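Local coordinates for protein Cas13d (uncultured Ruminococcus sp, PDB 6IV9) that binds CRISPR RNA and, through two HEPN domains, probably matures that RNA and cleaves target RNA, at residues V284-Q289 with R300-S305; Y174-I179 with K551-S556; C290-K295 with C751-F756. The protein carries 2 engineered substitutions. All blocks are in the same frame, centred on the assembly; numbering follows the deposited sequence.

Interaction 1 uses the last turns of helix 267-291 and interaction 3 the residues that follow its end, their centres about 12 Å apart; C290 joins them, its SG packing against R300 and L303 of the loop that returns to the helix. In the natural sequence an arginine stands where engineered A288 is now, and with H293 it makes an R-X4-H pattern, as in HEPN ribonucleases. Interaction 2, centred about 14 Å from interaction 1, meets it through Y304, whose CE1 lies 3.5 Å from F553 CZ. Interactions 2 and 3 touch where L177 packs on R754. Their nearest atoms come within about 4 and 5 Å of the bound RNA, against about 14 Å for interaction 1.

Interaction 1: V284-Q289 with R300-S305; sequences VGQIAQ and RFDLYS. Engineered in segment 284-289: A288 (natural residue Arg).
Q286 and Q289, about one turn apart near the C-terminal end of helix 267-291, meet R300 and D302 of the loop that doubles back on it. Q286 precedes and Q289 lies within a sequence that is of the HEPN R-X4-H type in nature; A288 is an engineered replacement of its arginine. Q286 NE2 donates to D302 OD1 over 3.0 Å. The acceptor lies nearly in the amide plane, but the donor arrives from above the carboxylate, 55° out of its plane. R300 NE reaches the same OD1 from the opposite face, also at 3.0 Å, while R300 NH2 donates to D302 OD2 at 2.8 Å, completing a side-on salt bridge. OD1 is thus gripped by two donors, which should hold the carboxylate against rotation. Q286 gets there because its CG is anti to the backbone N (chi1 158°) and the chain then bends at chi2 (73°), carrying the amide across R300 at about a right angle. Its OE1 rests 3.5 Å from R300 CD and accepts a hydrogen bond from R216, so both ends of the amide are engaged. R216 also brings a second guanidinium close to that of R300, a crowding of like charges that D302 probably offsets. Q289 runs alongside R300, pointing the same way, with CB 4.0 Å from R300 CG. The backbones are tied here too, R300 N donating to Q289 O at 3.0 Å. Beyond this polar group, toward helix 168-197, the loop makes a looser apolar contact, with L303 CD2 lying 4.4 Å from I287 CG2.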
loop_
_atom_site.group_PDB
_atom_site.type_symbol
_atom_site.label_atom_id
_atom_site.label_comp_id
_atom_site.label_asym_id
_atom_site.label_seq_id
_atom_site.Cartn_x
_atom_site.Cartn_y
_atom_site.Cartn_z
ATOM N N VAL A 284 -0.794 11.975 -12.476
ATOM C CA VAL A 284 -1.549 11.680 -11.232
ATOM C C VAL A 284 -2.972 12.209 -11.410
ATOM O O VAL A 284 -3.886 11.510 -11.083
ATOM C CB VAL A 284 -0.863 12.323 -10.017
ATOM C CG1 VAL A 284 -1.784 12.380 -8.821
ATOM C CG2 VAL A 284 0.419 11.610 -9.658
ATOM N N GLY A 285 -3.121 13.403 -11.962
ATOM C CA GLY A 285 -4.452 13.983 -12.187
ATOM C C GLY A 285 -5.275 13.138 -13.142
ATOM O O GLY A 285 -6.452 12.970 -12.908
ATOM N N GLN A 286 -4.644 12.626 -14.184
ATOM C CA GLN A 286 -5.333 11.786 -15.190
ATOM C C GLN A 286 -5.845 10.501 -14.530
ATOM O O GLN A 286 -6.968 10.122 -14.775
ATOM C CB GLN A 286 -4.386 11.510 -16.352
ATOM C CG GLN A 286 -4.743 10.287 -17.172
ATOM C CD GLN A 286 -5.953 10.484 -18.046
ATOM O OE1 GLN A 286 -6.381 11.588 -18.312
ATOM N NE2 GLN A 286 -6.514 9.384 -18.498
ATOM N N ILE A 287 -5.032 9.884 -13.681
ATOM C CA ILE A 287 -5.462 8.643 -12.988
ATOM C C ILE A 287 -6.657 8.977 -12.098
ATOM O O ILE A 287 -7.606 8.244 -12.101
ATOM C CB ILE A 287 -4.312 8.002 -12.202
ATOM C CG1 ILE A 287 -3.153 7.615 -13.119
ATOM C CG2 ILE A 287 -4.824 6.809 -11.435
ATOM C CD1 ILE A 287 -1.897 7.264 -12.396
ATOM N N ALA A 288 -6.613 10.122 -11.432
ATOM C CA ALA A 288 -7.710 10.544 -10.539
ATOM C C ALA A 288 -9.001 10.681 -11.344
ATOM O O ALA A 288 -10.019 10.267 -10.877
ATOM C CB ALA A 288 -7.350 11.823 -9.851
ATOM N N GLN A 289 -8.904 11.180 -12.569
ATOM C CA GLN A 289 -10.080 11.381 -13.454
ATOM C C GLN A 289 -10.635 10.046 -13.957
ATOM O O GLN A 289 -11.702 10.051 -14.518
ATOM C CB GLN A 289 -9.719 12.320 -14.598
ATOM C CG GLN A 289 -9.484 13.745 -14.147
ATOM C CD GLN A 289 -8.821 14.550 -15.234
ATOM O OE1 GLN A 289 -9.092 14.379 -16.405
ATOM N NE2 GLN A 289 -7.919 15.418 -14.848
ATOM N N ARG A 300 -13.100 9.283 -17.013
ATOM C CA ARG A 300 -12.372 8.896 -18.235
ATOM C C ARG A 300 -12.285 7.374 -18.319
ATOM O O ARG A 300 -12.229 6.745 -17.292
ATOM C CB ARG A 300 -11.008 9.573 -18.287
ATOM C CG ARG A 300 -11.097 11.080 -18.143
ATOM C CD ARG A 300 -9.850 11.746 -18.659
ATOM N NE ARG A 300 -9.490 11.111 -19.910
ATOM C CZ ARG A 300 -9.739 11.613 -21.106
ATOM N NH1 ARG A 300 -10.288 12.807 -21.216
ATOM N NH2 ARG A 300 -9.435 10.918 -22.181
ATOM N N PHE A 301 -12.256 6.847 -19.537
ATOM C CA PHE A 301 -12.201 5.387 -19.768
ATOM C C PHE A 301 -10.819 4.952 -20.258
ATOM O O PHE A 301 -10.677 3.798 -20.601
ATOM C CB PHE A 301 -13.277 5.023 -20.789
ATOM C CG PHE A 301 -14.661 5.068 -20.210
ATOM C CD1 PHE A 301 -15.152 4.006 -19.479
ATOM C CD2 PHE A 301 -15.440 6.195 -20.333
ATOM C CE1 PHE A 301 -16.408 4.056 -18.908
ATOM C CE2 PHE A 301 -16.700 6.245 -19.768
ATOM C CZ PHE A 301 -17.179 5.175 -19.064
ATOM N N ASP A 302 -9.840 5.845 -20.222
ATOM C CA ASP A 302 -8.513 5.565 -20.818
ATOM C C ASP A 302 -7.418 5.311 -19.777
ATOM O O ASP A 302 -6.278 5.505 -20.113
ATOM C CB ASP A 302 -8.150 6.602 -21.875
ATOM C CG ASP A 302 -8.110 8.031 -21.379
ATOM O OD1 ASP A 302 -8.594 8.279 -20.302
ATOM O OD2 ASP A 302 -7.595 8.867 -22.096
ATOM N N LEU A 303 -7.765 4.761 -18.622
ATOM C CA LEU A 303 -6.775 4.521 -17.538
ATOM C C LEU A 303 -5.651 3.621 -18.047
ATOM O O LEU A 303 -4.520 3.873 -17.743
ATOM C CB LEU A 303 -7.504 3.764 -16.425
ATOM C CG LEU A 303 -6.961 3.863 -15.008
ATOM C CD1 LEU A 303 -7.239 2.611 -14.215
ATOM C CD2 LEU A 303 -5.514 4.271 -14.952
ATOM N N TYR A 304 -5.998 2.594 -18.800
ATOM C CA TYR A 304 -4.980 1.605 -19.209
ATOM C C TYR A 304 -4.332 1.922 -20.550
ATOM O O TYR A 304 -3.370 1.283 -20.852
ATOM C CB TYR A 304 -5.609 0.217 -19.176
ATOM C CG TYR A 304 -6.235 -0.083 -17.845
ATOM C CD1 TYR A 304 -5.446 -0.306 -16.739
ATOM C CD2 TYR A 304 -7.601 -0.090 -17.675
ATOM C CE1 TYR A 304 -5.995 -0.554 -15.499
ATOM C CE2 TYR A 304 -8.171 -0.347 -16.445
ATOM C CZ TYR A 304 -7.363 -0.585 -15.353
ATOM O OH TYR A 304 -7.886 -0.844 -14.134
ATOM N N SER A 305 -4.861 2.868 -21.308
ATOM C CA SER A 305 -4.285 3.151 -22.644
ATOM C C SER A 305 -3.650 4.539 -22.747
ATOM O O SER A 305 -2.774 4.693 -23.559
ATOM C CB SER A 305 -5.352 3.003 -23.676
ATOM O OG SER A 305 -6.373 3.941 -23.459
#

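Interaction 2: Y174-I179 with K551-S556; sequences YNILDI and KLFNDS
I176 and I179 of helix 168-197, spaced i and i+3 on one side of the helix, receive the ring of F553 in an aliphatic-aromatic contact. F553 belongs to a short 3-10 segment that leads into helix 556-570, and its side chain and those of the isoleucines approach from opposite directions. I176 lies over a face of the ring: its CG1 is 4.0 Å from the ring centroid and only 13° off the normal, a CH-pi contact. This follows from CG1 standing anti to the carbonyl carbon (chi1 -59°) with the chain extended beyond it (chi2 170°), which lays the branch across the face. CD1 of I176 consequently reaches F553 CD2 at 4.0 Å, and CG2, the other branch, meets F553 CZ at 3.9 Å. I179 behaves differently, placing its CD1 at the ring edge, near the plane. F525 and Y304 also meet the ring, Y304 edge-to-face. Replacing F553 by an alanine is likely to leave both isoleucines without their aromatic partner, open a gap between helix 168-197 and the 3-10 segment, and deprive Y304 of its stacking partner. Other side chains of this helix pack on the bound RNA: Y174 on a sugar, N175 on a uracil base and D178 on a phosphate. Within 551-556, S556 secures the backbone behind the ring: F553 O accepts from S556 OG at 2.7 Å and from S556 N at 3.1 Å. At the ring's leading edge, I179 CD1 closes to 3.7 Å from F553 CE1.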
loop_
_atom_site.group_PDB
_atom_site.type_symbol
_atom_site.label_atom_id
_atom_site.label_comp_id
_atom_site.label_asym_id
_atom_site.label_seq_id
_atom_site.Cartn_x
_atom_site.Cartn_y
_atom_site.Cartn_z
ATOM N N TYR A 174 -13.324 -8.873 -11.454
ATOM C CA TYR A 174 -13.223 -8.426 -10.037
ATOM C C TYR A 174 -11.767 -8.083 -9.722
ATOM O O TYR A 174 -11.539 -7.230 -8.905
ATOM C CB TYR A 174 -13.917 -9.369 -9.046
ATOM C CG TYR A 174 -15.348 -8.991 -8.787
ATOM C CD1 TYR A 174 -16.290 -9.150 -9.771
ATOM C CD2 TYR A 174 -15.754 -8.392 -7.610
ATOM C CE1 TYR A 174 -17.604 -8.780 -9.584
ATOM C CE2 TYR A 174 -17.071 -8.011 -7.400
ATOM C CZ TYR A 174 -18.002 -8.206 -8.401
ATOM O OH TYR A 174 -19.305 -7.831 -8.268
ATOM N N ASN A 175 -10.832 -8.797 -10.328
ATOM C CA ASN A 175 -9.396 -8.489 -10.139
ATOM C C ASN A 175 -9.092 -7.094 -10.706
ATOM O O ASN A 175 -8.323 -6.385 -10.098
ATOM C CB ASN A 175 -8.504 -9.600 -10.670
ATOM C CG ASN A 175 -8.352 -10.698 -9.647
ATOM O OD1 ASN A 175 -7.610 -10.559 -8.707
ATOM N ND2 ASN A 175 -9.083 -11.771 -9.802
ATOM N N ILE A 176 -9.658 -6.761 -11.865
ATOM C CA ILE A 176 -9.469 -5.400 -12.445
ATOM C C ILE A 176 -10.125 -4.358 -11.531
ATOM O O ILE A 176 -9.526 -3.353 -11.302
ATOM C CB ILE A 176 -9.955 -5.299 -13.899
ATOM C CG1 ILE A 176 -9.233 -6.288 -14.812
ATOM C CG2 ILE A 176 -9.819 -3.879 -14.396
ATOM C CD1 ILE A 176 -9.822 -6.403 -16.179
ATOM N N LEU A 177 -11.297 -4.644 -10.976
ATOM C CA LEU A 177 -11.958 -3.668 -10.075
ATOM C C LEU A 177 -11.071 -3.410 -8.850
ATOM O O LEU A 177 -11.061 -2.298 -8.395
ATOM C CB LEU A 177 -13.330 -4.185 -9.662
ATOM C CG LEU A 177 -14.304 -4.419 -10.808
ATOM C CD1 LEU A 177 -15.665 -4.822 -10.276
ATOM C CD2 LEU A 177 -14.396 -3.210 -11.706
ATOM N N ASP A 178 -10.386 -4.442 -8.356
ATOM C CA ASP A 178 -9.467 -4.342 -7.191
ATOM C C ASP A 178 -8.301 -3.405 -7.529
ATOM O O ASP A 178 -7.868 -2.684 -6.669
ATOM C CB ASP A 178 -8.961 -5.708 -6.745
ATOM C CG ASP A 178 -10.013 -6.527 -6.027
ATOM O OD1 ASP A 178 -10.997 -5.941 -5.611
ATOM O OD2 ASP A 178 -9.830 -7.736 -5.902
ATOM N N ILE A 179 -7.805 -3.486 -8.757
ATOM C CA ILE A 179 -6.703 -2.593 -9.196
ATOM C C ILE A 179 -7.212 -1.151 -9.110
ATOM O O ILE A 179 -6.499 -0.302 -8.639
ATOM C CB ILE A 179 -6.275 -2.940 -10.633
ATOM C CG1 ILE A 179 -5.512 -4.263 -10.686
ATOM C CG2 ILE A 179 -5.481 -1.807 -11.250
ATOM C CD1 ILE A 179 -5.263 -4.782 -12.066
ATOM N N LYS A 551 -7.103 -3.657 -23.457
ATOM C CA LYS A 551 -6.127 -4.469 -24.227
ATOM C C LYS A 551 -4.826 -4.661 -23.450
ATOM O O LYS A 551 -4.161 -5.641 -23.660
ATOM C CB LYS A 551 -5.791 -3.781 -25.542
ATOM C CG LYS A 551 -6.965 -3.674 -26.483
ATOM C CD LYS A 551 -7.552 -5.007 -26.774
ATOM C CE LYS A 551 -8.189 -5.073 -28.142
ATOM N NZ LYS A 551 -9.201 -6.149 -28.168
ATOM N N LEU A 552 -4.531 -3.755 -22.530
ATOM C CA LEU A 552 -3.287 -3.815 -21.730
ATOM C C LEU A 552 -3.237 -5.129 -20.951
ATOM O O LEU A 552 -2.189 -5.681 -20.841
ATOM C CB LEU A 552 -3.267 -2.646 -20.750
ATOM C CG LEU A 552 -2.138 -2.697 -19.732
ATOM C CD1 LEU A 552 -0.836 -2.285 -20.358
ATOM C CD2 LEU A 552 -2.448 -1.837 -18.531
ATOM N N PHE A 553 -4.385 -5.632 -20.506
ATOM C CA PHE A 553 -4.496 -6.855 -19.666
ATOM C C PHE A 553 -4.035 -8.110 -20.402
ATOM O O PHE A 553 -3.697 -9.091 -19.791
ATOM C CB PHE A 553 -5.872 -6.958 -19.028
ATOM C CG PHE A 553 -6.018 -5.945 -17.939
ATOM C CD1 PHE A 553 -5.344 -6.108 -16.750
ATOM C CD2 PHE A 553 -6.753 -4.799 -18.133
ATOM C CE1 PHE A 553 -5.450 -5.161 -15.755
ATOM C CE2 PHE A 553 -6.860 -3.857 -17.132
ATOM C CZ PHE A 553 -6.204 -4.041 -15.950
ATOM N N ASN A 554 -3.928 -8.029 -21.720
ATOM C CA ASN A 554 -3.391 -9.173 -22.495
ATOM C C ASN A 554 -1.914 -9.374 -22.132
ATOM O O ASN A 554 -1.404 -10.451 -22.350
ATOM C CB ASN A 554 -3.610 -9.010 -23.994
ATOM C CG ASN A 554 -5.059 -9.175 -24.381
ATOM O OD1 ASN A 554 -5.713 -10.100 -23.942
ATOM N ND2 ASN A 554 -5.566 -8.263 -25.177
ATOM N N ASP A 555 -1.268 -8.340 -21.609
ATOM C CA ASP A 555 0.171 -8.386 -21.251
ATOM C C ASP A 555 0.335 -8.549 -19.734
ATOM O O ASP A 555 1.391 -8.236 -19.228
ATOM C CB ASP A 555 0.904 -7.159 -21.783
ATOM C CG ASP A 555 2.025 -7.498 -22.741
ATOM O OD1 ASP A 555 2.370 -8.678 -22.847
ATOM O OD2 ASP A 555 2.555 -6.576 -23.351
ATOM N N SER A 556 -0.680 -9.121 -19.094
ATOM C CA SER A 556 -0.757 -9.263 -17.621
ATOM C C SER A 556 0.433 -10.048 -17.095
ATOM O O SER A 556 0.942 -9.709 -16.045
ATOM C CB SER A 556 -2.045 -9.853 -17.179
ATOM O OG SER A 556 -3.048 -8.887 -17.222
#

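Interaction 3: C290-K295 with C751-F756; sequences CVFHDK and CLERDF
H293 and E753 are the closest backbone pair, their CA atoms 6.8 Å apart, where the chain leaves helix 267-291 at F292 and passes beside helix 713-760. H293 is the histidine of the R-X4-H pattern of the natural sequence, as in HEPN domains, and E753 holds it by one carboxylate oxygen. OE1 of E753 accepts from H293 N at 2.7 Å on its syn side and from H293 ND1 at 3.0 Å on its anti side, both donors arriving from the same face of the carboxylate. The imidazole stands perpendicular to that carboxylate, and the ND1 bond is bent, with an N-H...O angle of 137°. Backbone and ring of one residue are thereby fastened to a single atom, which should restrict rotation of the imidazole. E753 extends beyond CG (chi2 -171°), sliding past the histidine in the opposite direction. Its OE2 takes a water at 2.6 Å, and this water also donates to H293 O at 2.8 Å, adding a solvent bridge. F292 turns the edge of its ring to the glutamate, CD1 lying 3.8 Å from E753 OE1. Next along the helix, R754 forms a side-on salt bridge with D755, which also bonds Y899. F292 touches A184 and T188 of helix 168-197 and also V746 and H750 of helix 713-760; V291 O accepts from H750, so the end of helix 267-291 is tied to helix 713-760 beside helix 168-197.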
loop_
_atom_site.group_PDB
_atom_site.type_symbol
_atom_site.label_atom_id
_atom_site.label_comp_id
_atom_site.label_asym_id
_atom_site.label_seq_id
_atom_site.Cartn_x
_atom_site.Cartn_y
_atom_site.Cartn_z
ATOM N N CYS A 290 -9.864 8.978 -13.843
ATOM C CA CYS A 290 -10.303 7.649 -14.308
ATOM C C CYS A 290 -10.938 6.827 -13.193
ATOM O O CYS A 290 -11.637 5.913 -13.522
ATOM C CB CYS A 290 -9.119 6.863 -14.829
ATOM S SG CYS A 290 -8.469 7.546 -16.366
ATOM N N VAL A 291 -10.624 7.116 -11.938
ATOM C CA VAL A 291 -11.182 6.305 -10.823
ATOM C C VAL A 291 -12.214 7.087 -10.010
ATOM O O VAL A 291 -12.779 6.501 -9.117
ATOM C CB VAL A 291 -10.051 5.752 -9.946
ATOM C CG1 VAL A 291 -9.206 4.757 -10.704
ATOM C CG2 VAL A 291 -9.187 6.869 -9.420
ATOM N N PHE A 292 -12.413 8.362 -10.321
ATOM C CA PHE A 292 -13.426 9.205 -9.643
ATOM C C PHE A 292 -14.244 9.952 -10.699
ATOM O O PHE A 292 -13.735 10.234 -11.746
ATOM C CB PHE A 292 -12.778 10.145 -8.634
ATOM C CG PHE A 292 -12.296 9.436 -7.402
ATOM C CD1 PHE A 292 -13.190 8.911 -6.492
ATOM C CD2 PHE A 292 -10.953 9.264 -7.177
ATOM C CE1 PHE A 292 -12.745 8.249 -5.366
ATOM C CE2 PHE A 292 -10.509 8.595 -6.058
ATOM C CZ PHE A 292 -11.405 8.090 -5.159
ATOM N N HIS A 293 -15.492 10.258 -10.393
ATOM C CA HIS A 293 -16.338 10.951 -11.392
ATOM C C HIS A 293 -16.265 12.464 -11.201
ATOM O O HIS A 293 -16.007 12.926 -10.101
ATOM C CB HIS A 293 -17.757 10.381 -11.390
ATOM C CG HIS A 293 -17.786 8.932 -11.727
ATOM N ND1 HIS A 293 -17.025 8.012 -11.062
ATOM C CD2 HIS A 293 -18.429 8.254 -12.688
ATOM C CE1 HIS A 293 -17.224 6.825 -11.572
ATOM N NE2 HIS A 293 -18.080 6.947 -12.571
ATOM N N ASP A 294 -16.529 13.192 -12.273
ATOM C CA ASP A 294 -16.547 14.672 -12.225
ATOM C C ASP A 294 -17.907 15.143 -11.701
ATOM O O ASP A 294 -18.731 14.313 -11.364
ATOM C CB ASP A 294 -16.217 15.279 -13.584
ATOM C CG ASP A 294 -17.213 14.944 -14.673
ATOM O OD1 ASP A 294 -18.357 14.617 -14.357
ATOM O OD2 ASP A 294 -16.818 15.010 -15.827
ATOM N N LYS A 295 -18.139 16.457 -11.751
ATOM C CA LYS A 295 -19.379 17.094 -11.243
ATOM C C LYS A 295 -20.598 16.534 -11.975
ATOM O O LYS A 295 -21.645 16.414 -11.358
ATOM C CB LYS A 295 -19.301 18.608 -11.457
ATOM C CG LYS A 295 -20.606 19.377 -11.276
ATOM C CD LYS A 295 -20.713 20.620 -12.152
ATOM C CE LYS A 295 -22.053 21.324 -12.078
ATOM N NZ LYS A 295 -21.913 22.767 -11.767
ATOM N N CYS A 751 -16.265 2.979 -5.013
ATOM C CA CYS A 751 -17.205 1.884 -5.358
ATOM C C CYS A 751 -18.632 2.394 -5.571
ATOM O O CYS A 751 -19.287 1.887 -6.457
ATOM C CB CYS A 751 -17.160 0.813 -4.295
ATOM S SG CYS A 751 -15.581 -0.056 -4.339
ATOM N N LEU A 752 -19.076 3.326 -4.736
ATOM C CA LEU A 752 -20.439 3.885 -4.879
ATOM C C LEU A 752 -20.553 4.594 -6.229
ATOM O O LEU A 752 -21.505 4.357 -6.915
ATOM C CB LEU A 752 -20.686 4.869 -3.738
ATOM C CG LEU A 752 -21.951 5.711 -3.858
ATOM C CD1 LEU A 752 -23.185 4.844 -3.930
ATOM C CD2 LEU A 752 -22.066 6.692 -2.713
ATOM N N GLU A 753 -19.581 5.424 -6.587
ATOM C CA GLU A 753 -19.654 6.110 -7.895
ATOM C C GLU A 753 -19.623 5.070 -9.028
ATOM O O GLU A 753 -20.399 5.171 -9.949
ATOM C CB GLU A 753 -18.468 7.056 -8.057
ATOM C CG GLU A 753 -18.427 8.185 -7.059
ATOM C CD GLU A 753 -17.360 9.218 -7.383
ATOM O OE1 GLU A 753 -16.583 8.983 -8.285
ATOM O OE2 GLU A 753 -17.318 10.234 -6.733
ATOM N N ARG A 754 -18.734 4.096 -8.928
ATOM C CA ARG A 754 -18.613 3.047 -9.963
ATOM C C ARG A 754 -19.909 2.231 -10.054
ATOM O O ARG A 754 -20.396 2.030 -11.137
ATOM C CB ARG A 754 -17.464 2.133 -9.540
ATOM C CG ARG A 754 -17.325 0.850 -10.342
ATOM C CD ARG A 754 -16.507 -0.193 -9.615
ATOM N NE ARG A 754 -17.278 -0.890 -8.619
ATOM C CZ ARG A 754 -16.777 -1.678 -7.699
ATOM N NH1 ARG A 754 -15.482 -1.882 -7.656
ATOM N NH2 ARG A 754 -17.563 -2.271 -6.830
ATOM N N ASP A 755 -20.421 1.787 -8.918
ATOM C CA ASP A 755 -21.645 0.952 -8.833
ATOM C C ASP A 755 -22.860 1.745 -9.327
ATOM O O ASP A 755 -23.659 1.190 -10.037
ATOM C CB ASP A 755 -21.790 0.329 -7.446
ATOM C CG ASP A 755 -20.666 -0.630 -7.083
ATOM O OD1 ASP A 755 -20.022 -1.127 -7.981
ATOM O OD2 ASP A 755 -20.466 -0.863 -5.916
ATOM N N PHE A 756 -22.939 3.021 -8.981
ATOM C CA PHE A 756 -24.080 3.849 -9.435
ATOM C C PHE A 756 -24.062 3.903 -10.961
ATOM O O PHE A 756 -25.085 3.729 -11.566
ATOM C CB PHE A 756 -24.015 5.258 -8.851
ATOM C CG PHE A 756 -25.067 6.186 -9.396
ATOM C CD1 PHE A 756 -26.342 6.200 -8.869
ATOM C CD2 PHE A 756 -24.793 7.020 -10.457
ATOM C CE1 PHE A 756 -27.306 7.056 -9.370
ATOM C CE2 PHE A 756 -25.761 7.867 -10.966
ATOM C CZ PHE A 756 -27.014 7.882 -10.418
HETATM O O HOH W 1 -15.792 12.179 -7.445
#